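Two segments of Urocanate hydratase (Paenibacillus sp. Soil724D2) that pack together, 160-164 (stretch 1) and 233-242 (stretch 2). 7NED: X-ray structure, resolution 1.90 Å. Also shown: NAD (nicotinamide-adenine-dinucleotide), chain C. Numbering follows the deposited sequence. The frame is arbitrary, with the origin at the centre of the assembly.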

# COMPACT_ATOMS: atom_id res chain seq x y z
N ILE A 160 -36.81 -8.92 -9.86
CA ILE A 160 -35.64 -8.43 -9.14
C ILE A 160 -36.07 -7.22 -8.33
O ILE A 160 -36.75 -6.32 -8.83
CB ILE A 160 -34.50 -8.05 -10.11
CG1 ILE A 160 -34.11 -9.25 -10.98
CG2 ILE A 160 -33.25 -7.53 -9.31
CD1 ILE A 160 -33.17 -8.83 -12.10
N LEU A 161 -35.69 -7.21 -7.07
CA LEU A 161 -35.90 -6.05 -6.23
C LEU A 161 -34.53 -5.50 -5.88
O LEU A 161 -33.67 -6.25 -5.43
CB LEU A 161 -36.64 -6.42 -4.96
CG LEU A 161 -36.70 -5.33 -3.89
CD1 LEU A 161 -37.62 -4.19 -4.32
CD2 LEU A 161 -37.13 -5.96 -2.55
N THR A 162 -34.35 -4.19 -6.03
CA THR A 162 -33.11 -3.60 -5.55
C THR A 162 -33.39 -2.17 -5.10
O THR A 162 -34.54 -1.71 -5.11
CB THR A 162 -32.01 -3.66 -6.62
OG1 THR A 162 -30.77 -3.20 -6.06
CG2 THR A 162 -32.37 -2.79 -7.82
N ALA A 163 -32.32 -1.44 -4.75
CA ALA A 163 -32.50 -0.06 -4.34
C ALA A 163 -31.26 0.73 -4.75
O ALA A 163 -30.18 0.17 -4.93
CB ALA A 163 -32.72 0.05 -2.82
N GLY A 164 -31.44 2.05 -4.86
CA GLY A 164 -30.34 2.93 -5.17
C GLY A 164 -30.21 3.19 -6.66
O GLY A 164 -29.88 2.30 -7.43
PA NAD C . -24.50 7.10 -4.93
O1A NAD C . -24.36 7.64 -3.50
O2A NAD C . -24.36 7.89 -6.16
O5B NAD C . -26.14 6.68 -4.98
C5B NAD C . -26.60 6.07 -3.85
C4B NAD C . -28.19 6.08 -4.03
O4B NAD C . -28.87 5.52 -2.94
C3B NAD C . -28.53 7.61 -4.07
O3B NAD C . -29.32 7.88 -5.16
C2B NAD C . -29.33 7.81 -2.74
O2B NAD C . -30.39 8.68 -2.87
C1B NAD C . -29.94 6.42 -2.61
N9A NAD C . -30.31 6.04 -1.25
C8A NAD C . -29.65 6.29 -0.05
N7A NAD C . -30.27 5.80 0.99
C5A NAD C . -31.39 5.16 0.47
C6A NAD C . -32.45 4.45 1.06
N6A NAD C . -32.51 4.25 2.40
N1A NAD C . -33.44 3.92 0.28
C2A NAD C . -33.34 4.17 -1.05
N3A NAD C . -32.39 4.83 -1.75
C4A NAD C . -31.43 5.31 -0.95
O3 NAD C . -23.72 5.75 -4.76
PN NAD C . -23.32 4.90 -6.04
O1N NAD C . -22.14 5.29 -6.89
O2N NAD C . -24.60 4.40 -6.68
O5D NAD C . -22.72 3.43 -5.37
C5D NAD C . -23.65 2.78 -4.50
C4D NAD C . -22.97 1.61 -3.85
O4D NAD C . -22.29 0.81 -4.81
C3D NAD C . -21.79 2.31 -2.98
O3D NAD C . -21.67 1.70 -1.70
C2D NAD C . -20.49 2.02 -3.82
O2D NAD C . -19.36 1.78 -3.09
C1D NAD C . -21.03 0.60 -4.21
N1N NAD C . -20.21 -0.21 -5.12
C2N NAD C . -19.07 -0.66 -4.48
C3N NAD C . -18.19 -1.51 -5.12
C7N NAD C . -16.92 -1.90 -4.34
O7N NAD C . -16.28 -2.93 -4.53
N7N NAD C . -16.44 -0.98 -3.42
C4N NAD C . -18.52 -1.91 -6.42
C5N NAD C . -19.69 -1.44 -7.02
C6N NAD C . -20.57 -0.59 -6.34
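Stretch 2, residues 233-242: NASDIYPELV

Stretch 2 lies on stretch 1 as a helix against a strand. Residues 160-163 form the end of a β-strand that begins earlier in the chain, while residues 234-242 form an α-helix that continues beyond the segment. The helix runs nearly antiparallel to the strand, with an angle of 156° between their N-to-C directions and a closest approach of the axes of 9.8 Å. The two elements converge toward the C-terminal end of the strand: the CA atoms of Leu161 and Tyr238 are 8.7 Å apart, whereas those of Ala163 and Ala234 are separated by 6.3 Å. The helix is kinked at Pro239, whose ring nitrogen has no hydrogen to offer the preceding turn; the bond from Glu240 N to Asp236 O is weak at 3.4 Å, but regular spacing returns with Leu241 N to Ile237 O at 2.9 Å.

The contact is apolar in character and buries 237 Å², both sides summed. Alternation along the strand directs Leu161 and Ala163 toward the helix and Thr162 away from it. Where the backbones are nearest, two small side chains meet, with Ala163 CB 3.7 Å from Ala234 CB. Farther along the helix, Leu161 fills the wider gap. The CD2 methyl of Leu161 packs 3.6 Å from CD1 of Leu241 and also reaches the ring of Tyr238, so that one methyl group touches side chains from successive turns.

The aromatic contact is a CH-π interaction. Leu161 CD2 stands 3.6 Å from the centroid of the Tyr238 ring and only 9° off the ring normal, almost directly above the face; the closest ring atom, Tyr238 CE2, is 3.7 Å from Leu161 CD2. Although the CA-to-CB bond of Tyr238 points sideways, its m rotamer at chi1 carries the end of the side chain nearer to the strand. The hydroxyl then lies against the backbone, with Tyr238 OH 3.0 Å from Thr162 C, which sits at the edge of the ring. Ala163 CB approaches obliquely, 3.7 Å from Tyr238 OH.

No hydrogen bond joins the two stretches. Tyr238 OH is 3.4 Å from both Thr162 O and Ala163 N, but the angles are poor in each case, and the hydroxyl is hydrogen-bonded elsewhere in the structure. Polar interactions instead organize the start of the helix. Asn233 occupies the N-cap position, where its OD1 accepts a capping bond from Ser235 N at 2.8 Å and a second bond from Ser235 OG at 2.6 Å.

The same end of the helix binds the adenine of NAD. Asn233 OD1 also accepts from NAD N6A at 2.9 Å, and Ala234 N donates to NAD N1A at 2.9 Å with a nearly linear angle of 176°. On the strand side, Gly164 CA comes within 3.7 Å of NAD O4B. The backbone angles of Gly164 would jam a CB against the preceding carbonyl oxygen, which by itself calls for glycine.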

# COMPACT_ATOMS: atom_id res chain seq x y z
N ASN A 233 -38.01 4.78 0.57
CA ASN A 233 -36.85 4.35 1.33
C ASN A 233 -36.83 2.83 1.38
O ASN A 233 -37.84 2.20 1.71
CB ASN A 233 -36.91 4.95 2.72
CG ASN A 233 -35.61 4.82 3.46
OD1 ASN A 233 -35.08 3.71 3.62
ND2 ASN A 233 -35.08 5.95 3.90
N ALA A 234 -35.69 2.23 1.01
CA ALA A 234 -35.59 0.77 1.04
C ALA A 234 -35.90 0.19 2.42
O ALA A 234 -36.42 -0.94 2.52
CB ALA A 234 -34.19 0.31 0.59
N SER A 235 -35.57 0.91 3.50
CA SER A 235 -35.82 0.34 4.81
C SER A 235 -37.29 0.40 5.19
O SER A 235 -37.68 -0.18 6.21
CB SER A 235 -34.96 1.03 5.89
OG SER A 235 -35.22 2.43 5.89
N ASP A 236 -38.11 1.07 4.39
CA ASP A 236 -39.56 1.00 4.51
C ASP A 236 -40.17 0.00 3.54
O ASP A 236 -41.07 -0.75 3.92
CB ASP A 236 -40.19 2.38 4.26
CG ASP A 236 -39.70 3.44 5.24
OD1 ASP A 236 -39.68 4.64 4.87
OD2 ASP A 236 -39.38 3.07 6.37
N ILE A 237 -39.69 -0.03 2.29
CA ILE A 237 -40.36 -0.83 1.27
C ILE A 237 -40.06 -2.30 1.48
O ILE A 237 -40.96 -3.15 1.36
CB ILE A 237 -39.94 -0.40 -0.15
CG1 ILE A 237 -40.38 1.04 -0.47
CG2 ILE A 237 -40.48 -1.43 -1.22
CD1 ILE A 237 -41.87 1.27 -0.41
N TYR A 238 -38.80 -2.64 1.76
CA TYR A 238 -38.44 -4.05 1.86
C TYR A 238 -39.23 -4.73 2.96
O TYR A 238 -39.81 -5.81 2.71
CB TYR A 238 -36.94 -4.26 2.07
CG TYR A 238 -36.06 -4.06 0.85
CD1 TYR A 238 -34.92 -4.83 0.69
CD2 TYR A 238 -36.36 -3.11 -0.13
CE1 TYR A 238 -34.09 -4.66 -0.39
CE2 TYR A 238 -35.54 -2.93 -1.22
CZ TYR A 238 -34.39 -3.71 -1.33
OH TYR A 238 -33.55 -3.53 -2.40
N PRO A 239 -39.34 -4.18 4.17
CA PRO A 239 -40.15 -4.85 5.20
C PRO A 239 -41.61 -4.93 4.82
O PRO A 239 -42.28 -5.89 5.21
CB PRO A 239 -39.96 -3.96 6.44
CG PRO A 239 -38.67 -3.22 6.19
CD PRO A 239 -38.63 -3.00 4.70
N GLU A 240 -42.10 -3.94 4.07
CA GLU A 240 -43.49 -3.97 3.63
C GLU A 240 -43.74 -5.13 2.66
O GLU A 240 -44.78 -5.79 2.72
CB GLU A 240 -43.86 -2.63 3.00
CG GLU A 240 -45.21 -2.60 2.32
CD GLU A 240 -46.37 -2.65 3.31
OE1 GLU A 240 -47.53 -2.61 2.85
OE2 GLU A 240 -46.12 -2.71 4.54
N LEU A 241 -42.79 -5.42 1.77
CA LEU A 241 -42.98 -6.58 0.91
C LEU A 241 -42.98 -7.86 1.73
O LEU A 241 -43.72 -8.81 1.43
CB LEU A 241 -41.88 -6.63 -0.15
CG LEU A 241 -41.85 -5.42 -1.08
CD1 LEU A 241 -40.63 -5.54 -1.98
CD2 LEU A 241 -43.14 -5.40 -1.91
N VAL A 242 -42.18 -7.91 2.77
CA VAL A 242 -42.20 -9.05 3.68
C VAL A 242 -43.56 -9.14 4.35
O VAL A 242 -44.12 -10.24 4.52
CB VAL A 242 -41.06 -8.91 4.70
CG1 VAL A 242 -41.22 -9.95 5.79
CG2 VAL A 242 -39.70 -9.02 3.99